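Local coordinates for lipoteichoic acid primase (Listeria monocytogenes, PDB 4UOP), which has an extracellular catalytic domain of the sulfatase family, bears a magnesium site, and belongs to the enzymes named lipoteichoic acid primases, at residues F68-N71 with L72-V75; V75-N78 with G79-I82; S240-K243 with D244-L247; L293-E296 with Q297-Y300. All blocks are in the same frame, centred on the assembly; numbering follows the deposited sequence.

Contact 1: F68-N71 with L72-V75; sequences FQRN and LTNV
Leu-72 lays its isobutyl group along Gln-69, the two side chains running side by side in the same direction, with Leu-72 CD1 3.7 Å from Gln-69 NE2. That amide nitrogen also reaches along its own segment to Asn-71 OD1, in a nearly straight bond of 2.9 Å (169°) that lies in the planes of both amides and uses a lone pair of the acceptor. The other end of the amide is fixed as well, because Gln-69 OE1 accepts from the backbone nitrogens of Ile-287 and Ile-288, so rotation of the group is restrained from both ends. In this sulfatase-family domain the loop follows strand 59-65 of the central sheet and runs on from Glu-66, a ligand of the magnesium ion; its short 3-10 turn brings Thr-73 back over Arg-70. The carbonyl oxygen of Arg-70 is gripped twice from one face of its plane, by Thr-73 OG1 at 2.9 Å and by Thr-73 N at 3.2 Å. With chi1 at 64°, Thr-73 OG1 sits between its own backbone nitrogen and carbonyl carbon, where it can give to Arg-70 O and also accept from Arg-70 NH1 at 2.9 Å. The Arg-70 and Thr-73 side chains cross at about a right angle, the hydroxyl meeting the guanidinium at its edge, somewhat tilted from the plane, and Arg-70 NH2 goes on to Asn-97 and Gln-90. The methyl Thr-73 CG2 rests 3.3 Å from Gln-69 O, which takes Leu-72 N at 3.0 Å, while a water links Gln-69 N with Leu-72 O.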
loop_
_atom_site.group_PDB
_atom_site.type_symbol
_atom_site.label_atom_id
_atom_site.label_comp_id
_atom_site.label_asym_id
_atom_site.label_seq_id
_atom_site.Cartn_x
_atom_site.Cartn_y
_atom_site.Cartn_z
ATOM N N PHE B 68 8.363 17.843 6.511
ATOM C CA PHE B 68 8.015 19.257 6.326
ATOM C C PHE B 68 6.797 19.376 5.380
ATOM O O PHE B 68 6.794 18.774 4.300
ATOM C CB PHE B 68 9.180 20.044 5.719
ATOM C CG PHE B 68 10.232 20.511 6.705
ATOM C CD1 PHE B 68 10.868 19.621 7.552
ATOM C CD2 PHE B 68 10.639 21.843 6.725
ATOM C CE1 PHE B 68 11.859 20.056 8.427
ATOM C CE2 PHE B 68 11.632 22.284 7.594
ATOM C CZ PHE B 68 12.258 21.381 8.429
ATOM N N GLN B 69 5.789 20.155 5.775
ATOM C CA GLN B 69 4.629 20.432 4.917
ATOM C C GLN B 69 4.377 21.927 4.882
ATOM O O GLN B 69 4.531 22.626 5.886
ATOM C CB GLN B 69 3.379 19.671 5.369
ATOM C CG GLN B 69 2.923 19.960 6.792
ATOM C CD GLN B 69 1.950 18.910 7.280
ATOM O OE1 GLN B 69 2.358 17.807 7.630
ATOM N NE2 GLN B 69 0.652 19.241 7.292
ATOM N N ARG B 70 3.969 22.415 3.720
ATOM C CA ARG B 70 3.889 23.849 3.488
ATOM C C ARG B 70 2.961 24.581 4.448
ATOM O O ARG B 70 3.273 25.707 4.844
ATOM C CB ARG B 70 3.496 24.156 2.039
ATOM C CG ARG B 70 3.652 25.619 1.651
ATOM C CD ARG B 70 5.027 26.149 1.998
ATOM N NE ARG B 70 5.337 27.447 1.403
ATOM C CZ ARG B 70 6.277 28.286 1.853
ATOM N NH1 ARG B 70 6.979 28.008 2.960
ATOM N NH2 ARG B 70 6.508 29.426 1.204
ATOM N N ASN B 71 1.837 23.970 4.824
ATOM C CA ASN B 71 0.888 24.644 5.730
ATOM C C ASN B 71 1.335 24.660 7.197
ATOM O O ASN B 71 0.658 25.243 8.062
ATOM C CB ASN B 71 -0.543 24.122 5.562
ATOM C CG ASN B 71 -0.726 22.672 5.960
ATOM O OD1 ASN B 71 0.107 22.060 6.624
ATOM N ND2 ASN B 71 -1.858 22.117 5.569
ATOM N N LEU B 72 2.477 24.046 7.482
ATOM C CA LEU B 72 3.124 24.207 8.793
ATOM C C LEU B 72 4.550 24.741 8.660
ATOM O O LEU B 72 5.444 24.341 9.389
ATOM C CB LEU B 72 3.091 22.879 9.554
ATOM C CG LEU B 72 1.686 22.347 9.865
ATOM C CD1 LEU B 72 1.765 20.942 10.432
ATOM C CD2 LEU B 72 0.946 23.259 10.840
ATOM N N THR B 73 4.765 25.612 7.688
ATOM C CA THR B 73 5.986 26.375 7.579
ATOM C C THR B 73 5.602 27.838 7.562
ATOM O O THR B 73 4.435 28.175 7.358
ATOM C CB THR B 73 6.788 26.044 6.310
ATOM O OG1 THR B 73 6.032 26.426 5.158
ATOM C CG2 THR B 73 7.133 24.562 6.251
ATOM N N ASN B 74 6.578 28.713 7.794
ATOM C CA ASN B 74 6.317 30.151 7.899
ATOM C C ASN B 74 5.224 30.449 8.926
ATOM O O ASN B 74 4.314 31.254 8.695
ATOM C CB ASN B 74 5.992 30.751 6.519
ATOM C CG ASN B 74 6.532 32.168 6.360
ATOM O OD1 ASN B 74 6.614 32.923 7.328
ATOM N ND2 ASN B 74 6.924 32.529 5.138
ATOM N N VAL B 75 5.329 29.768 10.059
ATOM C CA VAL B 75 4.410 29.888 11.181
ATOM C C VAL B 75 5.167 30.542 12.327
ATOM O O VAL B 75 6.362 30.320 12.483
ATOM C CB VAL B 75 3.895 28.479 11.591
ATOM C CG1 VAL B 75 3.437 28.433 13.041
ATOM C CG2 VAL B 75 2.768 28.039 10.657
HETATM O O HOH W 1 6.551 21.739 8.227
#

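Contact 2: V75-N78 with G79-I82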
loop_
_atom_site.group_PDB
_atom_site.type_symbol
_atom_site.label_atom_id
_atom_site.label_comp_id
_atom_site.label_asym_id
_atom_site.label_seq_id
_atom_site.Cartn_x
_atom_site.Cartn_y
_atom_site.Cartn_z
ATOM N N VAL B 75 5.329 29.768 10.059
ATOM C CA VAL B 75 4.410 29.888 11.181
ATOM C C VAL B 75 5.167 30.542 12.327
ATOM O O VAL B 75 6.362 30.320 12.483
ATOM C CB VAL B 75 3.895 28.479 11.591
ATOM C CG1 VAL B 75 3.437 28.433 13.041
ATOM C CG2 VAL B 75 2.768 28.039 10.657
ATOM N N LYS B 76 4.469 31.366 13.107
ATOM C CA LYS B 76 5.028 31.946 14.329
ATOM C C LYS B 76 4.196 31.493 15.520
ATOM O O LYS B 76 2.969 31.550 15.473
ATOM C CB LYS B 76 5.007 33.470 14.264
ATOM C CG LYS B 76 6.103 34.076 13.423
ATOM C CD LYS B 76 5.997 35.591 13.424
ATOM C CE LYS B 76 7.110 36.225 12.611
ATOM N NZ LYS B 76 8.456 35.964 13.189
ATOM N N ILE B 77 4.867 31.026 16.573
ATOM C CA ILE B 77 4.215 30.646 17.823
ATOM C C ILE B 77 4.614 31.690 18.863
ATOM O O ILE B 77 5.761 31.716 19.301
ATOM C CB ILE B 77 4.668 29.249 18.311
ATOM C CG1 ILE B 77 4.423 28.171 17.248
ATOM C CG2 ILE B 77 3.967 28.877 19.610
ATOM C CD1 ILE B 77 2.975 27.952 16.872
ATOM N N ASN B 78 3.677 32.567 19.225
ATOM C CA ASN B 78 3.942 33.674 20.154
ATOM C C ASN B 78 5.181 34.467 19.752
ATOM O O ASN B 78 6.096 34.655 20.549
ATOM C CB ASN B 78 4.091 33.158 21.600
ATOM C CG ASN B 78 2.807 32.566 22.157
ATOM O OD1 ASN B 78 1.718 32.803 21.639
ATOM N ND2 ASN B 78 2.933 31.794 23.234
ATOM N N GLY B 79 5.222 34.891 18.495
ATOM C CA GLY B 79 6.361 35.634 17.964
ATOM C C GLY B 79 7.589 34.815 17.581
ATOM O O GLY B 79 8.521 35.363 17.001
ATOM N N GLN B 80 7.608 33.518 17.893
ATOM C CA GLN B 80 8.765 32.660 17.588
ATOM C C GLN B 80 8.579 31.959 16.229
ATOM O O GLN B 80 7.653 31.157 16.068
ATOM C CB GLN B 80 8.944 31.600 18.675
ATOM C CG GLN B 80 9.054 32.123 20.109
ATOM C CD GLN B 80 8.706 31.062 21.140
ATOM O OE1 GLN B 80 9.582 30.373 21.653
ATOM N NE2 GLN B 80 7.412 30.899 21.418
ATOM N N SER B 81 9.458 32.249 15.267
ATOM C CA SER B 81 9.379 31.639 13.938
ATOM C C SER B 81 9.758 30.175 14.009
ATOM O O SER B 81 10.785 29.823 14.587
ATOM C CB SER B 81 10.310 32.344 12.956
ATOM O OG SER B 81 9.813 33.624 12.643
ATOM N N ILE B 82 8.955 29.323 13.391
ATOM C CA ILE B 82 9.239 27.895 13.382
ATOM C C ILE B 82 10.283 27.560 12.319
ATOM O O ILE B 82 11.185 26.766 12.577
ATOM C CB ILE B 82 7.953 27.071 13.156
ATOM C CG1 ILE B 82 6.956 27.327 14.296
ATOM C CG2 ILE B 82 8.255 25.579 13.041
ATOM C CD1 ILE B 82 7.462 26.961 15.678
HETATM O O HOH W 2 2.864 34.690 16.810
#
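Backbone hydrogen bonds hold Val-75 to Asn-78 against Gly-79 to Ile-82. Ile-77 and Gln-80 form the hydrogen-bonded pair, Ile-77 N giving to Gln-80 O at 2.8 Å and Gln-80 N to Ile-77 O at 2.9 Å; two residues further from the turn, Ile-82 N gives a nearly straight bond to Val-75 O. Between them Lys-76 and Ser-81 form the non-hydrogen-bonded pair, and Lys-76 CA makes a CA-H...O contact of 3.2 Å with Gln-80 O. Side-chain polar bonds reinforce both faces. The Gln-80 side chain, extended beyond CG, brings NE2 to Ile-77 O at 2.8 Å, on the face of that carbonyl opposite to Gln-80 N, while its OE1 accepts from Asp-237 N. On the other face the extended Lys-76 chain bends only at its last torsion (chi4 -64°), which turns NZ across the strands onto Ser-81 OG at 2.8 Å. Apolar packing closes the buried face: Ile-82 CD1 meets Ile-77 CG1 at 3.6 Å, Ile-82 CG1 lies 3.9 Å from Val-75 CG1, and Phe-251 of helix 246-271 covers both isoleucines. At the tip Asn-78 and Gly-79 both have positive phi, and a water accepts from Gly-79 N. This is the geometry of a beta hairpin with a two-residue loop, closed by a type I' turn.

Contact 3: S240-K243 with D244-L247; sequences SDLK and DTEL
Thr-245 holds the carbonyl oxygen of Leu-242 with two bonds from the same face of its plane, a short one from Thr-245 OG1 at 2.6 Å and a longer one from Thr-245 N at 3.1 Å (135°). A chi1 of 67° folds the hydroxyl back over its own main chain, toward Leu-242 O. From there it also accepts from Gly-248 N, and weakly from Gln-297 NE2, so one small group serves both the turn and the start of the helix. The methyl Thr-245 CG2 packs against the turn, 3.5 Å from Lys-243 O. At the corner Asp-244 takes a positive phi (55°), and its side chain runs beside that of Lys-243, with Asp-244 OD1 3.8 Å from Lys-243 CG. Further inward Leu-242 and Leu-247 cross obliquely, CD2 of Leu-242 meeting CD2 of Leu-247 at 3.8 Å; Gln-297 touches both leucines. The whole is a type II beta turn whose last residue, Thr-245, is also the N-cap of helix 246-271.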
loop_
_atom_site.group_PDB
_atom_site.type_symbol
_atom_site.label_atom_id
_atom_site.label_comp_id
_atom_site.label_asym_id
_atom_site.label_seq_id
_atom_site.Cartn_x
_atom_site.Cartn_y
_atom_site.Cartn_z
ATOM N N SER B 240 0.372 26.189 26.267
ATOM C CA SER B 240 -0.118 24.967 26.916
ATOM C C SER B 240 -0.996 24.106 26.013
ATOM O O SER B 240 -1.117 22.896 26.233
ATOM C CB SER B 240 -0.877 25.308 28.208
ATOM O OG SER B 240 -2.121 25.921 27.908
ATOM N N ASP B 241 -1.611 24.707 24.999
ATOM C CA ASP B 241 -2.374 23.903 24.061
ATOM C C ASP B 241 -1.497 23.180 23.024
ATOM O O ASP B 241 -2.028 22.422 22.222
ATOM C CB ASP B 241 -3.505 24.694 23.414
ATOM C CG ASP B 241 -3.043 25.804 22.505
ATOM O OD1 ASP B 241 -1.837 25.961 22.232
ATOM O OD2 ASP B 241 -3.928 26.566 22.077
ATOM N N LEU B 242 -0.181 23.386 23.084
ATOM C CA LEU B 242 0.781 22.604 22.296
ATOM C C LEU B 242 1.765 21.752 23.096
ATOM O O LEU B 242 2.268 20.747 22.594
ATOM C CB LEU B 242 1.599 23.530 21.437
ATOM C CG LEU B 242 0.835 24.128 20.268
ATOM C CD1 LEU B 242 1.644 25.226 19.617
ATOM C CD2 LEU B 242 0.469 23.052 19.263
ATOM N N LYS B 243 2.013 22.103 24.351
ATOM C CA LYS B 243 3.105 21.496 25.077
ATOM C C LYS B 243 2.732 20.034 25.273
ATOM O O LYS B 243 1.579 19.724 25.556
ATOM C CB LYS B 243 3.350 22.195 26.425
ATOM C CG LYS B 243 4.723 21.910 27.034
ATOM C CD LYS B 243 4.903 22.585 28.379
ATOM C CE LYS B 243 5.358 24.025 28.235
ATOM N NZ LYS B 243 6.839 24.158 28.204
ATOM N N ASP B 244 3.706 19.146 25.074
ATOM C CA ASP B 244 3.544 17.685 25.204
ATOM C C ASP B 244 2.409 17.074 24.345
ATOM O O ASP B 244 1.757 16.086 24.723
ATOM C CB ASP B 244 3.421 17.328 26.687
ATOM C CG ASP B 244 4.684 17.687 27.490
ATOM O OD1 ASP B 244 5.648 18.232 26.906
ATOM O OD2 ASP B 244 4.720 17.422 28.716
ATOM N N THR B 245 2.217 17.659 23.164
ATOM C CA THR B 245 1.268 17.173 22.150
ATOM C C THR B 245 2.061 16.827 20.897
ATOM O O THR B 245 3.167 17.316 20.742
ATOM C CB THR B 245 0.210 18.233 21.738
ATOM O OG1 THR B 245 0.817 19.333 21.033
ATOM C CG2 THR B 245 -0.565 18.767 22.961
ATOM N N GLU B 246 1.490 16.025 20.001
ATOM C CA GLU B 246 2.159 15.668 18.754
ATOM C C GLU B 246 2.550 16.902 17.954
ATOM O O GLU B 246 3.680 16.986 17.482
ATOM C CB GLU B 246 1.286 14.750 17.887
ATOM C CG GLU B 246 1.845 14.516 16.488
ATOM C CD GLU B 246 1.056 13.493 15.691
ATOM O OE1 GLU B 246 -0.086 13.795 15.275
ATOM O OE2 GLU B 246 1.592 12.389 15.465
ATOM N N LEU B 247 1.628 17.844 17.789
ATOM C CA LEU B 247 1.908 19.049 17.012
ATOM C C LEU B 247 2.978 19.905 17.665
ATOM O O LEU B 247 3.825 20.492 16.980
ATOM C CB LEU B 247 0.644 19.881 16.737
ATOM C CG LEU B 247 0.853 21.134 15.869
ATOM C CD1 LEU B 247 1.357 20.758 14.483
ATOM C CD2 LEU B 247 -0.419 21.961 15.740
#

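Contact 4: L293-E296 with Q297-Y300; sequences LPEE and QKKY
Gln-297 stands alongside Pro-294, the two side chains pointing the same way, and crosses Leu-293 at about a right angle. In the loop after strand 277-283, Leu-293 and Pro-294 lead into a helix-like turn, in which 297-300 have helical backbone angles without the regular bonds. With chi1 near -70° and an extended chain beyond CG, the glutamine brings OE1 to 3.5 Å from both Pro-294 CD and Leu-293 CD2, while its NE2 gives to Asp-241 O. The turn is closed by Gln-297 N on Pro-294 O at 2.9 Å and by Lys-298 N on Glu-295 O at 3.2 Å. Lys-298 runs fully extended past Leu-293, with its CE 3.4 Å from Leu-293 O. The side chain of Glu-295, folded at chi2, meets it at a slant in a salt bridge of 3.1 Å between Lys-298 NZ and Glu-295 OE2, in which the amine sits above the carboxylate plane. Asp-291 O is a second partner of the same amine. Lys-299 lays CG 4.1 Å above the centre of the Tyr-300 ring, on one face, and bends at chi4. The Tyr-300 hydroxyl pairs with Asp-241 OD1, and OD2 of that aspartate forms a salt bridge with Lys-299. Lys-299 NZ also donates to Glu-296 O at 2.8 Å, in the carbonyl plane.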
loop_
_atom_site.group_PDB
_atom_site.type_symbol
_atom_site.label_atom_id
_atom_site.label_comp_id
_atom_site.label_asym_id
_atom_site.label_seq_id
_atom_site.Cartn_x
_atom_site.Cartn_y
_atom_site.Cartn_z
ATOM N N LEU B 293 -6.695 17.843 13.579
ATOM C CA LEU B 293 -6.137 18.464 14.785
ATOM C C LEU B 293 -7.250 18.783 15.780
ATOM O O LEU B 293 -8.383 19.047 15.378
ATOM C CB LEU B 293 -5.391 19.764 14.449
ATOM C CG LEU B 293 -4.046 19.620 13.731
ATOM C CD1 LEU B 293 -3.581 20.967 13.198
ATOM C CD2 LEU B 293 -2.999 19.027 14.662
ATOM N N PRO B 294 -6.910 18.812 17.081
ATOM C CA PRO B 294 -7.850 19.417 18.024
ATOM C C PRO B 294 -8.210 20.830 17.597
ATOM O O PRO B 294 -7.357 21.569 17.091
ATOM C CB PRO B 294 -7.076 19.434 19.348
ATOM C CG PRO B 294 -6.047 18.371 19.215
ATOM C CD PRO B 294 -5.713 18.272 17.742
ATOM N N GLU B 295 -9.468 21.215 17.811
ATOM C CA GLU B 295 -9.958 22.493 17.320
ATOM C C GLU B 295 -9.087 23.674 17.714
ATOM O O GLU B 295 -8.851 24.567 16.899
ATOM C CB GLU B 295 -11.415 22.726 17.761
ATOM C CG GLU B 295 -12.431 22.068 16.839
ATOM C CD GLU B 295 -12.385 22.620 15.419
ATOM O OE1 GLU B 295 -12.065 23.819 15.244
ATOM O OE2 GLU B 295 -12.676 21.855 14.478
ATOM N N GLU B 296 -8.596 23.690 18.949
ATOM C CA GLU B 296 -7.817 24.842 19.398
ATOM C C GLU B 296 -6.387 24.876 18.826
ATOM O O GLU B 296 -5.725 25.912 18.914
ATOM C CB GLU B 296 -7.805 24.954 20.926
ATOM C CG GLU B 296 -6.819 24.051 21.655
ATOM C CD GLU B 296 -7.283 22.615 21.776
ATOM O OE1 GLU B 296 -8.414 22.301 21.347
ATOM O OE2 GLU B 296 -6.517 21.800 22.328
ATOM N N GLN B 297 -5.928 23.759 18.252
ATOM C CA GLN B 297 -4.622 23.730 17.565
ATOM C C GLN B 297 -4.730 24.174 16.113
ATOM O O GLN B 297 -3.719 24.539 15.504
ATOM C CB GLN B 297 -4.011 22.335 17.616
ATOM C CG GLN B 297 -3.549 21.921 18.992
ATOM C CD GLN B 297 -2.716 20.666 18.979
ATOM O OE1 GLN B 297 -2.686 19.922 17.999
ATOM N NE2 GLN B 297 -2.003 20.436 20.070
ATOM N N LYS B 298 -5.935 24.175 15.552
ATOM C CA LYS B 298 -6.093 24.547 14.138
ATOM C C LYS B 298 -5.666 25.987 13.839
ATOM O O LYS B 298 -5.232 26.277 12.726
ATOM C CB LYS B 298 -7.521 24.291 13.653
ATOM C CG LYS B 298 -7.810 22.816 13.485
ATOM C CD LYS B 298 -9.167 22.565 12.860
ATOM C CE LYS B 298 -9.496 21.084 12.922
ATOM N NZ LYS B 298 -10.782 20.780 12.241
ATOM N N LYS B 299 -5.721 26.881 14.829
ATOM C CA LYS B 299 -5.247 28.264 14.613
ATOM C C LYS B 299 -3.744 28.389 14.286
ATOM O O LYS B 299 -3.293 29.460 13.864
ATOM C CB LYS B 299 -5.557 29.146 15.817
ATOM C CG LYS B 299 -4.730 28.833 17.051
ATOM C CD LYS B 299 -4.948 29.883 18.138
ATOM C CE LYS B 299 -4.262 29.495 19.429
ATOM N NZ LYS B 299 -4.935 28.351 20.111
ATOM N N TYR B 300 -2.977 27.318 14.507
ATOM C CA TYR B 300 -1.551 27.315 14.220
ATOM C C TYR B 300 -1.217 27.010 12.766
ATOM O O TYR B 300 -0.087 27.254 12.331
ATOM C CB TYR B 300 -0.833 26.336 15.140
ATOM C CG TYR B 300 -0.943 26.743 16.592
ATOM C CD1 TYR B 300 -0.379 27.935 17.039
ATOM C CD2 TYR B 300 -1.624 25.955 17.507
ATOM C CE1 TYR B 300 -0.485 28.327 18.366
ATOM C CE2 TYR B 300 -1.735 26.340 18.829
ATOM C CZ TYR B 300 -1.161 27.525 19.246
ATOM O OH TYR B 300 -1.257 27.922 20.559
HETATM O O HOH W 3 -8.042 26.997 16.637
#

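Contact 1 is the buried member of the set, nearest the chain's centre, with the side chain of Phe-68 about 9 Å from the magnesium ion, and its polar side chains bond to backbone, amide, hydroxyl and carboxylate groups. Contact 2 continues the chain from contact 1 through the shared Val-75, and is buried on one face with its tip exposed. Contact 3 is also partly buried, while contact 4 lies at the surface and carries a salt bridge within its own segments. Helix 246-271 ties them together, its first turn being part of contact 3 while its side chains touch the other three. Packing joins contacts 2 and 4 where Ile-77 CD1 meets Tyr-300 CD1, whereas contacts 3 and 4 are bound by charge as well.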